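Local coordinates for protein lombricine kinase (Urechis caupo, PDB 3JPZ) that is a phosphagen kinase that probably catalyses the reversible transfer of a phosphoryl group between ATP and lombricine, at residues A[29-33]-A[71-75]; A[59-63]-A[75-79]; A[108-113]-A[348-352]; A[292-298]-A[360-365]. All coordinates share one frame. Residues are numbered along the deposited sequence.

In the fold
Interactions 1 and 2 lie in the small helical N-terminal domain, their centres about 10 Å apart. They share Leu75 and use the same helix, 73-83, which meets helix 27-33 in the first and the loop around residues 59-63 in the second. Interactions 3 and 4 belong to the large C-terminal domain; their centres are about 15 Å apart, and Met350 of helix 333-355 packs on the 360-365 tail. Along the chain the N-terminal pair closes first, whereas interactions 3 and 4 cross, their segments alternating. The two pairs thus pack separate regions of the kinase with no touch between them, the centres of interactions 1 and 3 being about 48 Å apart.

Interaction 1 of 4, residues A[29-33]-A[71-75]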
loop_
_atom_site.group_PDB
_atom_site.type_symbol
_atom_site.label_atom_id
_atom_site.label_comp_id
_atom_site.label_asym_id
_atom_site.label_seq_id
_atom_site.Cartn_x
_atom_site.Cartn_y
_atom_site.Cartn_z
ATOM N N MET A 29 12.849 -8.638 -22.529
ATOM C CA MET A 29 12.645 -7.222 -22.278
ATOM C C MET A 29 13.000 -6.917 -20.827
ATOM O O MET A 29 13.733 -5.971 -20.543
ATOM C CB MET A 29 11.192 -6.846 -22.550
ATOM C CG MET A 29 10.847 -5.413 -22.200
ATOM S SD MET A 29 9.135 -5.022 -22.568
ATOM C CE MET A 29 9.039 -5.495 -24.289
ATOM N N TYR A 30 12.480 -7.729 -19.915
ATOM C CA TYR A 30 12.748 -7.550 -18.494
ATOM C C TYR A 30 14.243 -7.486 -18.240
ATOM O O TYR A 30 14.715 -6.640 -17.487
ATOM C CB TYR A 30 12.137 -8.685 -17.676
ATOM C CG TYR A 30 12.236 -8.461 -16.189
ATOM C CD1 TYR A 30 11.479 -7.474 -15.567
ATOM C CD2 TYR A 30 13.080 -9.234 -15.400
ATOM C CE1 TYR A 30 11.561 -7.265 -14.208
ATOM C CE2 TYR A 30 13.172 -9.024 -14.029
ATOM C CZ TYR A 30 12.411 -8.043 -13.443
ATOM O OH TYR A 30 12.495 -7.821 -12.089
ATOM N N GLN A 31 14.984 -8.376 -18.888
ATOM C CA GLN A 31 16.421 -8.477 -18.691
ATOM C C GLN A 31 17.112 -7.220 -19.211
ATOM O O GLN A 31 18.033 -6.699 -18.585
ATOM C CB GLN A 31 16.949 -9.720 -19.412
ATOM C CG GLN A 31 18.334 -10.176 -18.986
ATOM C CD GLN A 31 18.723 -11.494 -19.632
ATOM O OE1 GLN A 31 18.455 -11.721 -20.812
ATOM N NE2 GLN A 31 19.354 -12.371 -18.861
ATOM N N ARG A 32 16.655 -6.735 -20.357
ATOM C CA ARG A 32 17.207 -5.526 -20.949
ATOM C C ARG A 32 17.028 -4.334 -20.029
ATOM O O ARG A 32 17.923 -3.499 -19.897
ATOM C CB ARG A 32 16.514 -5.222 -22.272
ATOM C CG ARG A 32 16.970 -6.076 -23.431
ATOM C CD ARG A 32 16.506 -5.488 -24.758
ATOM N NE ARG A 32 15.082 -5.711 -24.979
ATOM C CZ ARG A 32 14.559 -6.844 -25.435
ATOM N NH1 ARG A 32 15.342 -7.869 -25.727
ATOM N NH2 ARG A 32 13.249 -6.950 -25.605
ATOM N N LEU A 33 15.860 -4.266 -19.399
ATOM C CA LEU A 33 15.469 -3.107 -18.608
ATOM C C LEU A 33 15.935 -3.228 -17.170
ATOM O O LEU A 33 16.029 -2.232 -16.451
ATOM C CB LEU A 33 13.946 -2.946 -18.664
ATOM C CG LEU A 33 13.468 -2.839 -20.107
ATOM C CD1 LEU A 33 11.947 -2.917 -20.215
ATOM C CD2 LEU A 33 13.986 -1.549 -20.702
ATOM N N VAL A 71 13.678 5.759 -20.587
ATOM C CA VAL A 71 14.568 4.723 -20.067
ATOM C C VAL A 71 13.937 3.339 -20.207
ATOM O O VAL A 71 14.615 2.366 -20.534
ATOM C CB VAL A 71 14.954 4.986 -18.598
ATOM C CG1 VAL A 71 15.642 3.765 -17.990
ATOM C CG2 VAL A 71 15.854 6.196 -18.511
ATOM N N PHE A 72 12.637 3.259 -19.962
ATOM C CA PHE A 72 11.884 2.028 -20.176
ATOM C C PHE A 72 10.959 2.209 -21.363
ATOM O O PHE A 72 9.836 1.710 -21.384
ATOM C CB PHE A 72 11.122 1.681 -18.908
ATOM C CG PHE A 72 11.977 1.753 -17.684
ATOM C CD1 PHE A 72 12.984 0.826 -17.483
ATOM C CD2 PHE A 72 11.821 2.778 -16.767
ATOM C CE1 PHE A 72 13.795 0.902 -16.373
ATOM C CE2 PHE A 72 12.628 2.853 -15.652
ATOM C CZ PHE A 72 13.613 1.918 -15.457
ATOM N N LYS A 73 11.467 2.929 -22.359
ATOM C CA LYS A 73 10.715 3.267 -23.559
ATOM C C LYS A 73 10.034 2.067 -24.199
ATOM O O LYS A 73 8.877 2.148 -24.598
ATOM C CB LYS A 73 11.632 3.934 -24.582
ATOM C CG LYS A 73 10.910 4.454 -25.810
ATOM C CD LYS A 73 11.810 5.350 -26.637
ATOM C CE LYS A 73 11.008 6.412 -27.371
ATOM N NZ LYS A 73 9.791 5.843 -28.004
ATOM N N GLU A 74 10.746 0.954 -24.305
ATOM C CA GLU A 74 10.227 -0.180 -25.056
ATOM C C GLU A 74 9.066 -0.845 -24.328
ATOM O O GLU A 74 8.234 -1.509 -24.950
ATOM C CB GLU A 74 11.332 -1.196 -25.330
ATOM C CG GLU A 74 11.514 -2.248 -24.258
ATOM C CD GLU A 74 12.481 -3.325 -24.693
ATOM O OE1 GLU A 74 12.223 -3.972 -25.730
ATOM O OE2 GLU A 74 13.504 -3.509 -24.007
ATOM N N LEU A 75 9.007 -0.659 -23.013
ATOM C CA LEU A 75 7.916 -1.207 -22.224
ATOM C C LEU A 75 6.708 -0.284 -22.261
ATOM O O LEU A 75 5.570 -0.727 -22.449
ATOM C CB LEU A 75 8.361 -1.450 -20.776
ATOM C CG LEU A 75 7.293 -2.020 -19.843
ATOM C CD1 LEU A 75 6.556 -3.202 -20.474
ATOM C CD2 LEU A 75 7.921 -2.417 -18.519
#
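Val71 ends the short helix 68-71, and its contribution here is mainly backbone: its carbonyl O lies 4.0 Å from CD2 of Leu33, the last residue of helix 27-33. Phe72 then leaves helical geometry (phi/psi -110/37) and takes the N-cap position of helix 73-83, so that the chain bends between two consecutive helices. Phe72 CA is 6.5 Å from Leu33 CA. CA-to-CB of Phe72 runs sideways, but the ring comes close and presents its edge to the Leu33 carbonyl, with CE1 3.8 Å from Leu33 O, while its CD1 is 4.1 Å from Leu33 CB. One residue past Lys73, Glu74 makes the polar link. Its carboxylate meets the Arg32 guanidinium in a two-pronged salt bridge, Arg32 NE to Glu74 OE2 at 2.9 Å and Arg32 NH2 to Glu74 OE1 at 3.2 Å, with OE2 near the guanidinium plane. Met29 packs on the Glu74 side of the pair, its CG 3.6 Å from Glu74 CD. Leu75 completes the apolar part: its CB is 3.9 Å from Leu33 CD1 and its CD1 3.8 Å from Met29 SD. Helix 44-53 adds Val44 against Leu33 and Phe72, and Ile48 against Leu75. The result is helix-helix packing with a buried apolar centre of Met29, Leu33, Phe72 and Leu75 and a salt bridge at its more exposed margin, joining helix 27-33 to helix 73-83 in the small, all-helical phosphagen kinase N-terminal domain.

Interaction 2 of 4, residues A[59-63]-A[75-79]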
loop_
_atom_site.group_PDB
_atom_site.type_symbol
_atom_site.label_atom_id
_atom_site.label_comp_id
_atom_site.label_asym_id
_atom_site.label_seq_id
_atom_site.Cartn_x
_atom_site.Cartn_y
_atom_site.Cartn_z
ATOM N N ILE A 59 -3.656 -2.155 -16.608
ATOM C CA ILE A 59 -2.463 -1.886 -17.385
ATOM C C ILE A 59 -1.278 -2.377 -16.579
ATOM O O ILE A 59 -0.526 -3.219 -17.028
ATOM C CB ILE A 59 -2.277 -0.392 -17.670
ATOM C CG1 ILE A 59 -3.493 0.175 -18.402
ATOM C CG2 ILE A 59 -1.030 -0.187 -18.491
ATOM C CD1 ILE A 59 -3.382 1.663 -18.695
ATOM N N GLY A 60 -1.127 -1.832 -15.378
ATOM C CA GLY A 60 -0.100 -2.273 -14.454
ATOM C C GLY A 60 1.219 -1.539 -14.599
ATOM O O GLY A 60 2.188 -1.845 -13.903
ATOM N N LEU A 61 1.263 -0.583 -15.516
ATOM C CA LEU A 61 2.483 0.174 -15.771
ATOM C C LEU A 61 2.312 1.612 -15.315
ATOM O O LEU A 61 1.305 2.242 -15.601
ATOM C CB LEU A 61 2.828 0.146 -17.259
ATOM C CG LEU A 61 4.098 0.897 -17.654
ATOM C CD1 LEU A 61 5.308 0.234 -17.015
ATOM C CD2 LEU A 61 4.249 0.957 -19.168
ATOM N N ILE A 62 3.307 2.143 -14.617
ATOM C CA ILE A 62 3.232 3.518 -14.155
ATOM C C ILE A 62 4.618 4.158 -14.114
ATOM O O ILE A 62 5.597 3.529 -13.734
ATOM C CB ILE A 62 2.559 3.597 -12.776
ATOM C CG1 ILE A 62 2.332 5.057 -12.383
ATOM C CG2 ILE A 62 3.397 2.860 -11.741
ATOM C CD1 ILE A 62 1.287 5.253 -11.307
ATOM N N ALA A 63 4.698 5.408 -14.548
ATOM C CA ALA A 63 5.964 6.119 -14.558
ATOM C C ALA A 63 6.269 6.629 -13.172
ATOM O O ALA A 63 5.410 7.204 -12.504
ATOM C CB ALA A 63 5.916 7.277 -15.558
ATOM N N LEU A 75 9.007 -0.659 -23.013
ATOM C CA LEU A 75 7.916 -1.207 -22.224
ATOM C C LEU A 75 6.708 -0.284 -22.261
ATOM O O LEU A 75 5.570 -0.727 -22.449
ATOM C CB LEU A 75 8.361 -1.450 -20.776
ATOM C CG LEU A 75 7.293 -2.020 -19.843
ATOM C CD1 LEU A 75 6.556 -3.202 -20.474
ATOM C CD2 LEU A 75 7.921 -2.417 -18.519
ATOM N N PHE A 76 6.947 1.007 -22.071
ATOM C CA PHE A 76 5.867 1.966 -22.162
ATOM C C PHE A 76 5.295 1.973 -23.562
ATOM O O PHE A 76 4.090 2.035 -23.733
ATOM C CB PHE A 76 6.335 3.360 -21.760
ATOM C CG PHE A 76 6.451 3.535 -20.284
ATOM C CD1 PHE A 76 5.410 4.087 -19.556
ATOM C CD2 PHE A 76 7.575 3.103 -19.614
ATOM C CE1 PHE A 76 5.511 4.234 -18.205
ATOM C CE2 PHE A 76 7.672 3.240 -18.254
ATOM C CZ PHE A 76 6.645 3.802 -17.549
ATOM N N ASP A 77 6.150 1.872 -24.567
ATOM C CA ASP A 77 5.667 1.972 -25.937
ATOM C C ASP A 77 4.744 0.802 -26.268
ATOM O O ASP A 77 3.722 0.975 -26.922
ATOM C CB ASP A 77 6.828 2.061 -26.918
ATOM C CG ASP A 77 7.380 3.468 -27.033
ATOM O OD1 ASP A 77 7.033 4.317 -26.187
ATOM O OD2 ASP A 77 8.153 3.726 -27.978
ATOM N N ALA A 78 5.084 -0.388 -25.797
ATOM C CA ALA A 78 4.257 -1.550 -26.090
ATOM C C ALA A 78 2.912 -1.430 -25.384
ATOM O O ALA A 78 1.863 -1.751 -25.946
ATOM C CB ALA A 78 4.964 -2.822 -25.676
ATOM N N VAL A 79 2.946 -0.964 -24.143
ATOM C CA VAL A 79 1.742 -0.862 -23.348
ATOM C C VAL A 79 0.835 0.226 -23.924
ATOM O O VAL A 79 -0.354 0.008 -24.119
ATOM C CB VAL A 79 2.072 -0.591 -21.858
ATOM C CG1 VAL A 79 0.896 0.003 -21.147
ATOM C CG2 VAL A 79 2.515 -1.877 -21.174
#
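No hydrogen bond crosses between residues 59-63 and residues 75-79 of helix 73-83; apolar contact does the work. The most specific element is a CH-pi interaction in which Leu61 CD2 sits over one face of the Phe76 ring, 3.6 Å from its centroid and 19° off the normal. Van der Waals contacts surround it. The same Leu61 CD2 lies 3.8 Å from Val79 CB, and Leu61 CD1 is 4.0 Å from Leu75 CD2, so this leucine fills the space between three residues on one side of the helix. Before and after Leu61 in sequence, Ile59 CG2 meets Val79 CG1 at 3.3 Å, and Ala63 CB approaches Phe76 CE1 at 4.1 Å. A backbone oxygen, Ile62 O, lies 4.0 Å from Phe76 CZ at the ring edge. Val47 of helix 44-53 and Val21 of helix 20-24 also touch Leu61. Together these residues form a buried apolar contact between a loop and helix 73-83 within the helical N-terminal domain of the phosphagen kinase fold.

Interaction 3 of 4, residues A[108-113]-A[348-352]; sequences FDEKYV and IDMEQ
Two waters carry the polar part of this contact, for no direct hydrogen bond crosses it. Water 1 donates to Asp109 OD2 (2.7 Å) and accepts from Gln352 NE2 (3.0 Å); water 2 donates to Tyr112 OH (3.0 Å) and accepts weakly from the same Gln352 NE2 (2.9 Å). Residues 109-112 form a tight turn: from Asp109 (phi/psi -64/118), O accepts from Tyr112 N and Val113 N at 3.0 Å, and OD1 from Lys111 N at 2.9 Å, an Asx turn. Lys111 NZ folds back to Asp109 OD1 in a 3.0 Å salt bridge. The turn leads into strand 113-122 of the large antiparallel sheet of the phosphagen kinase C-terminal domain, and lies against helix 333-355. Phe108 and Val113 touch Val282, predicted to belong to the ATP site, on neighbouring strand 279-285. The CA atoms of Tyr112 and Ile348 are 7.1 Å apart. With Tyr112 chi1 m and chi2 near 94°, Ile348 CG2 lies over the ring face, 4.3 Å from the centroid and 21° off the normal. Ile348 (chi1 m, chi2 t) has CG1 3.9 Å from Tyr112 CB, and CD1 4.1 Å from Val113 CG2 and 4.4 Å from Phe108 CD2. Gln352 (chi1 m, chi2 t) brings CG to 3.4 Å from Tyr112 OH, which is hydrogen-bonded to Glu355. Tyr112 CE2 lies 3.7 Å from CG of Glu351, whose carboxylate accepts from Gln288 N and Leu289 N.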
loop_
_atom_site.group_PDB
_atom_site.type_symbol
_atom_site.label_atom_id
_atom_site.label_comp_id
_atom_site.label_asym_id
_atom_site.label_seq_id
_atom_site.Cartn_x
_atom_site.Cartn_y
_atom_site.Cartn_z
ATOM N N PHE A 108 -25.073 23.273 -25.563
ATOM C CA PHE A 108 -26.138 22.297 -25.647
ATOM C C PHE A 108 -27.434 22.871 -25.131
ATOM O O PHE A 108 -27.451 23.826 -24.359
ATOM C CB PHE A 108 -25.805 21.058 -24.834
ATOM C CG PHE A 108 -24.558 20.373 -25.257
ATOM C CD1 PHE A 108 -23.498 20.248 -24.377
ATOM C CD2 PHE A 108 -24.439 19.843 -26.528
ATOM C CE1 PHE A 108 -22.354 19.601 -24.760
ATOM C CE2 PHE A 108 -23.289 19.199 -26.912
ATOM C CZ PHE A 108 -22.249 19.078 -26.032
ATOM N N ASP A 109 -28.516 22.252 -25.581
ATOM C CA ASP A 109 -29.838 22.487 -25.072
ATOM C C ASP A 109 -29.832 22.042 -23.622
ATOM O O ASP A 109 -29.590 20.872 -23.313
ATOM C CB ASP A 109 -30.847 21.680 -25.911
ATOM C CG ASP A 109 -32.282 21.949 -25.524
ATOM O OD1 ASP A 109 -32.497 22.384 -24.382
ATOM O OD2 ASP A 109 -33.195 21.699 -26.352
ATOM N N GLU A 110 -30.083 22.981 -22.722
ATOM C CA GLU A 110 -29.925 22.698 -21.310
ATOM C C GLU A 110 -31.133 21.984 -20.719
ATOM O O GLU A 110 -31.128 21.649 -19.554
ATOM C CB GLU A 110 -29.588 23.976 -20.546
ATOM C CG GLU A 110 -28.255 24.530 -20.981
ATOM C CD GLU A 110 -27.894 25.845 -20.338
ATOM O OE1 GLU A 110 -28.782 26.499 -19.748
ATOM O OE2 GLU A 110 -26.712 26.230 -20.442
ATOM N N LYS A 111 -32.148 21.723 -21.531
ATOM C CA LYS A 111 -33.211 20.805 -21.128
ATOM C C LYS A 111 -32.647 19.388 -21.046
ATOM O O LYS A 111 -33.180 18.525 -20.349
ATOM C CB LYS A 111 -34.372 20.850 -22.118
ATOM C CG LYS A 111 -35.178 22.142 -22.059
ATOM C CD LYS A 111 -36.402 22.096 -22.966
ATOM C CE LYS A 111 -36.031 22.145 -24.429
ATOM N NZ LYS A 111 -35.296 23.382 -24.755
ATOM N N TYR A 112 -31.565 19.160 -21.773
ATOM C CA TYR A 112 -30.954 17.844 -21.830
ATOM C C TYR A 112 -29.608 17.821 -21.105
ATOM O O TYR A 112 -29.404 17.005 -20.207
ATOM C CB TYR A 112 -30.838 17.399 -23.291
ATOM C CG TYR A 112 -32.198 17.287 -23.953
ATOM C CD1 TYR A 112 -32.732 18.345 -24.667
ATOM C CD2 TYR A 112 -32.962 16.132 -23.825
ATOM C CE1 TYR A 112 -33.983 18.248 -25.266
ATOM C CE2 TYR A 112 -34.222 16.032 -24.410
ATOM C CZ TYR A 112 -34.718 17.090 -25.129
ATOM O OH TYR A 112 -35.959 16.989 -25.718
ATOM N N VAL A 113 -28.700 18.727 -21.463
ATOM C CA VAL A 113 -27.408 18.775 -20.789
ATOM C C VAL A 113 -27.466 19.604 -19.513
ATOM O O VAL A 113 -27.714 20.811 -19.556
ATOM C CB VAL A 113 -26.299 19.311 -21.713
ATOM C CG1 VAL A 113 -24.989 19.419 -20.956
ATOM C CG2 VAL A 113 -26.141 18.402 -22.907
ATOM N N ILE A 348 -28.898 13.716 -28.235
ATOM C CA ILE A 348 -30.069 14.572 -28.075
ATOM C C ILE A 348 -31.010 14.488 -29.279
ATOM O O ILE A 348 -32.218 14.422 -29.105
ATOM C CB ILE A 348 -29.655 16.041 -27.851
ATOM C CG1 ILE A 348 -28.984 16.200 -26.485
ATOM C CG2 ILE A 348 -30.865 16.958 -27.942
ATOM C CD1 ILE A 348 -28.192 17.484 -26.342
ATOM N N ASP A 349 -30.455 14.488 -30.492
ATOM C CA ASP A 349 -31.256 14.332 -31.705
ATOM C C ASP A 349 -32.097 13.055 -31.618
ATOM O O ASP A 349 -33.267 13.032 -31.985
ATOM C CB ASP A 349 -30.368 14.263 -32.954
ATOM C CG ASP A 349 -29.699 15.583 -33.280
ATOM O OD1 ASP A 349 -30.077 16.612 -32.688
ATOM O OD2 ASP A 349 -28.795 15.588 -34.140
ATOM N N MET A 350 -31.494 11.989 -31.119
ATOM C CA MET A 350 -32.194 10.711 -31.030
ATOM C C MET A 350 -33.219 10.769 -29.917
ATOM O O MET A 350 -34.315 10.219 -30.039
ATOM C CB MET A 350 -31.214 9.579 -30.755
ATOM C CG MET A 350 -30.197 9.358 -31.844
ATOM S SD MET A 350 -28.959 8.166 -31.309
ATOM C CE MET A 350 -28.067 7.900 -32.828
ATOM N N GLU A 351 -32.860 11.433 -28.822
ATOM C CA GLU A 351 -33.771 11.561 -27.699
ATOM C C GLU A 351 -35.042 12.257 -28.171
ATOM O O GLU A 351 -36.144 11.777 -27.924
ATOM C CB GLU A 351 -33.122 12.344 -26.555
ATOM C CG GLU A 351 -33.972 12.449 -25.307
ATOM C CD GLU A 351 -34.379 11.098 -24.743
ATOM O OE1 GLU A 351 -33.558 10.153 -24.729
ATOM O OE2 GLU A 351 -35.531 10.989 -24.290
ATOM N N GLN A 352 -34.881 13.369 -28.883
ATOM C CA GLN A 352 -36.019 14.172 -29.318
ATOM C C GLN A 352 -36.861 13.390 -30.311
ATOM O O GLN A 352 -38.091 13.409 -30.241
ATOM C CB GLN A 352 -35.547 15.500 -29.918
ATOM C CG GLN A 352 -34.854 16.374 -28.893
ATOM C CD GLN A 352 -34.131 17.572 -29.486
ATOM O OE1 GLN A 352 -33.541 17.509 -30.571
ATOM N NE2 GLN A 352 -34.154 18.670 -28.756
HETATM O O HOH W 1 -32.477 21.179 -28.914
HETATM O O HOH W 2 -36.638 19.348 -27.492
#

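Interaction 4 of 4, residues A[292-298]-A[360-365]; sequences HPKFEDI and IDDLIP
In the C-terminal domain of this phosphagen kinase, helix 295-301, by its first turn and the turn before it, packs against the C-terminal tail that follows helix 333-355. His292 opens a type I beta turn to Phe295, closed by Phe295 N to His292 O at 3.0 Å. Its CA-to-CB points toward the tail (chi1 t, chi2 near -84°), and Ile360 CD1 stands over one ring face, 3.5 Å from the centroid and 13° off the normal, a CH-pi contact. Ile360 (chi1 p, chi2 t) also puts CG1 3.4 Å from His292 NE2, and His292 CE1 reaches Ile364 CD1 at 4.1 Å. Pro293 (phi/psi -54/-27) and Lys294 (-104/18) occupy the middle of the turn; Lys294, the N-cap, donates its N to His292 ND1 at 3.0 Å and places CE 4.2 Å from Ile364 CD1. In the helix, Ile298 N bonds to Lys294 O at 2.9 Å. Ile298 (chi1 m, chi2 t) has CD1 4.0 Å from Ile360 CD1 and 4.1 Å from Ile364 CG1, while its CG1 lies 4.2 Å from Pro365 CD. The CA atoms of Ile298 and Ile364 are 6.5 Å apart. The tail turns back at 360-364, where Leu363 N and Ile364 N both bond to Ile360 O at 2.9 Å. Water 3 joins the segments, 3.2 Å from His292 NE2, accepting from Ile360 N at 3.1 Å and donating to Asp361 OD1 at 2.9 Å.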
loop_
_atom_site.group_PDB
_atom_site.type_symbol
_atom_site.label_atom_id
_atom_site.label_comp_id
_atom_site.label_asym_id
_atom_site.label_seq_id
_atom_site.Cartn_x
_atom_site.Cartn_y
_atom_site.Cartn_z
ATOM N N HIS A 292 -33.571 2.522 -25.297
ATOM C CA HIS A 292 -33.439 2.029 -26.662
ATOM C C HIS A 292 -32.454 0.860 -26.714
ATOM O O HIS A 292 -31.368 0.934 -26.136
ATOM C CB HIS A 292 -32.981 3.142 -27.604
ATOM C CG HIS A 292 -33.157 2.811 -29.056
ATOM N ND1 HIS A 292 -32.228 2.086 -29.771
ATOM C CD2 HIS A 292 -34.158 3.097 -29.923
ATOM C CE1 HIS A 292 -32.647 1.945 -31.019
ATOM N NE2 HIS A 292 -33.816 2.548 -31.136
ATOM N N PRO A 293 -32.836 -0.221 -27.413
ATOM C CA PRO A 293 -32.021 -1.434 -27.558
ATOM C C PRO A 293 -30.607 -1.176 -28.082
ATOM O O PRO A 293 -29.714 -1.960 -27.780
ATOM C CB PRO A 293 -32.806 -2.268 -28.573
ATOM C CG PRO A 293 -34.206 -1.795 -28.453
ATOM C CD PRO A 293 -34.137 -0.344 -28.094
ATOM N N LYS A 294 -30.408 -0.098 -28.839
ATOM C CA LYS A 294 -29.109 0.180 -29.440
ATOM C C LYS A 294 -28.375 1.291 -28.692
ATOM O O LYS A 294 -27.432 1.887 -29.204
ATOM C CB LYS A 294 -29.279 0.567 -30.911
ATOM C CG LYS A 294 -30.027 -0.481 -31.745
ATOM C CD LYS A 294 -29.326 -0.743 -33.077
ATOM C CE LYS A 294 -30.307 -1.065 -34.202
ATOM N NZ LYS A 294 -30.917 -2.421 -34.087
ATOM N N PHE A 295 -28.802 1.547 -27.467
ATOM C CA PHE A 295 -28.262 2.646 -26.677
ATOM C C PHE A 295 -26.759 2.482 -26.496
ATOM O O PHE A 295 -25.986 3.396 -26.773
ATOM C CB PHE A 295 -28.987 2.700 -25.326
ATOM C CG PHE A 295 -28.443 3.728 -24.368
ATOM C CD1 PHE A 295 -28.170 5.023 -24.782
ATOM C CD2 PHE A 295 -28.248 3.401 -23.034
ATOM C CE1 PHE A 295 -27.690 5.960 -23.897
ATOM C CE2 PHE A 295 -27.772 4.342 -22.135
ATOM C CZ PHE A 295 -27.496 5.619 -22.562
ATOM N N GLU A 296 -26.354 1.299 -26.041
ATOM C CA GLU A 296 -24.953 1.001 -25.774
ATOM C C GLU A 296 -24.142 1.056 -27.054
ATOM O O GLU A 296 -23.022 1.567 -27.090
ATOM C CB GLU A 296 -24.827 -0.397 -25.183
ATOM C CG GLU A 296 -23.752 -0.508 -24.157
ATOM C CD GLU A 296 -24.025 0.392 -22.987
ATOM O OE1 GLU A 296 -25.147 0.323 -22.441
ATOM O OE2 GLU A 296 -23.129 1.184 -22.639
ATOM N N ASP A 297 -24.722 0.494 -28.102
ATOM C CA ASP A 297 -24.111 0.504 -29.416
ATOM C C ASP A 297 -23.782 1.945 -29.794
ATOM O O ASP A 297 -22.696 2.236 -30.279
ATOM C CB ASP A 297 -25.060 -0.072 -30.479
ATOM C CG ASP A 297 -25.895 -1.255 -29.976
ATOM O OD1 ASP A 297 -26.362 -1.253 -28.813
ATOM O OD2 ASP A 297 -26.114 -2.187 -30.778
ATOM N N ILE A 298 -24.739 2.836 -29.559
ATOM C CA ILE A 298 -24.663 4.215 -30.018
ATOM C C ILE A 298 -23.530 4.960 -29.328
ATOM O O ILE A 298 -22.745 5.663 -29.963
ATOM C CB ILE A 298 -25.998 4.936 -29.758
ATOM C CG1 ILE A 298 -27.051 4.439 -30.757
ATOM C CG2 ILE A 298 -25.821 6.442 -29.855
ATOM C CD1 ILE A 298 -28.477 4.533 -30.264
ATOM N N ILE A 360 -35.344 6.085 -34.669
ATOM C CA ILE A 360 -34.016 6.686 -34.757
ATOM C C ILE A 360 -33.099 5.840 -35.628
ATOM O O ILE A 360 -31.884 6.013 -35.609
ATOM C CB ILE A 360 -33.344 6.824 -33.376
ATOM C CG1 ILE A 360 -33.146 5.448 -32.740
ATOM C CG2 ILE A 360 -34.156 7.723 -32.473
ATOM C CD1 ILE A 360 -32.056 5.428 -31.680
ATOM N N ASP A 361 -33.682 4.914 -36.378
ATOM C CA ASP A 361 -32.901 4.026 -37.224
ATOM C C ASP A 361 -32.010 4.798 -38.199
ATOM O O ASP A 361 -30.920 4.348 -38.533
ATOM C CB ASP A 361 -33.826 3.072 -37.980
ATOM C CG ASP A 361 -34.526 2.094 -37.056
ATOM O OD1 ASP A 361 -34.181 2.063 -35.854
ATOM O OD2 ASP A 361 -35.417 1.358 -37.531
ATOM N N ASP A 362 -32.467 5.960 -38.652
ATOM C CA ASP A 362 -31.693 6.742 -39.612
ATOM C C ASP A 362 -30.714 7.697 -38.925
ATOM O O ASP A 362 -29.900 8.337 -39.586
ATOM C CB ASP A 362 -32.620 7.515 -40.558
ATOM C CG ASP A 362 -33.337 8.664 -39.873
ATOM O OD1 ASP A 362 -33.657 8.549 -38.670
ATOM O OD2 ASP A 362 -33.585 9.686 -40.549
ATOM N N LEU A 363 -30.797 7.791 -37.602
ATOM C CA LEU A 363 -29.876 8.627 -36.835
ATOM C C LEU A 363 -28.756 7.811 -36.202
ATOM O O LEU A 363 -27.655 8.322 -35.972
ATOM C CB LEU A 363 -30.634 9.377 -35.740
ATOM C CG LEU A 363 -31.830 10.198 -36.215
ATOM C CD1 LEU A 363 -32.463 10.933 -35.042
ATOM C CD2 LEU A 363 -31.413 11.173 -37.313
ATOM N N ILE A 364 -29.041 6.545 -35.911
ATOM C CA ILE A 364 -28.043 5.659 -35.328
ATOM C C ILE A 364 -26.805 5.646 -36.210
ATOM O O ILE A 364 -26.912 5.462 -37.422
ATOM C CB ILE A 364 -28.574 4.220 -35.199
ATOM C CG1 ILE A 364 -29.683 4.157 -34.150
ATOM C CG2 ILE A 364 -27.453 3.265 -34.815
ATOM C CD1 ILE A 364 -30.746 3.125 -34.464
ATOM N N PRO A 365 -25.623 5.851 -35.609
ATOM C CA PRO A 365 -24.394 5.730 -36.398
ATOM C C PRO A 365 -24.349 4.353 -37.062
ATOM O O PRO A 365 -24.424 3.326 -36.369
ATOM C CB PRO A 365 -23.282 5.873 -35.356
ATOM C CG PRO A 365 -23.918 6.576 -34.199
ATOM C CD PRO A 365 -25.348 6.143 -34.191
HETATM O O HOH W 3 -35.702 3.132 -33.646
#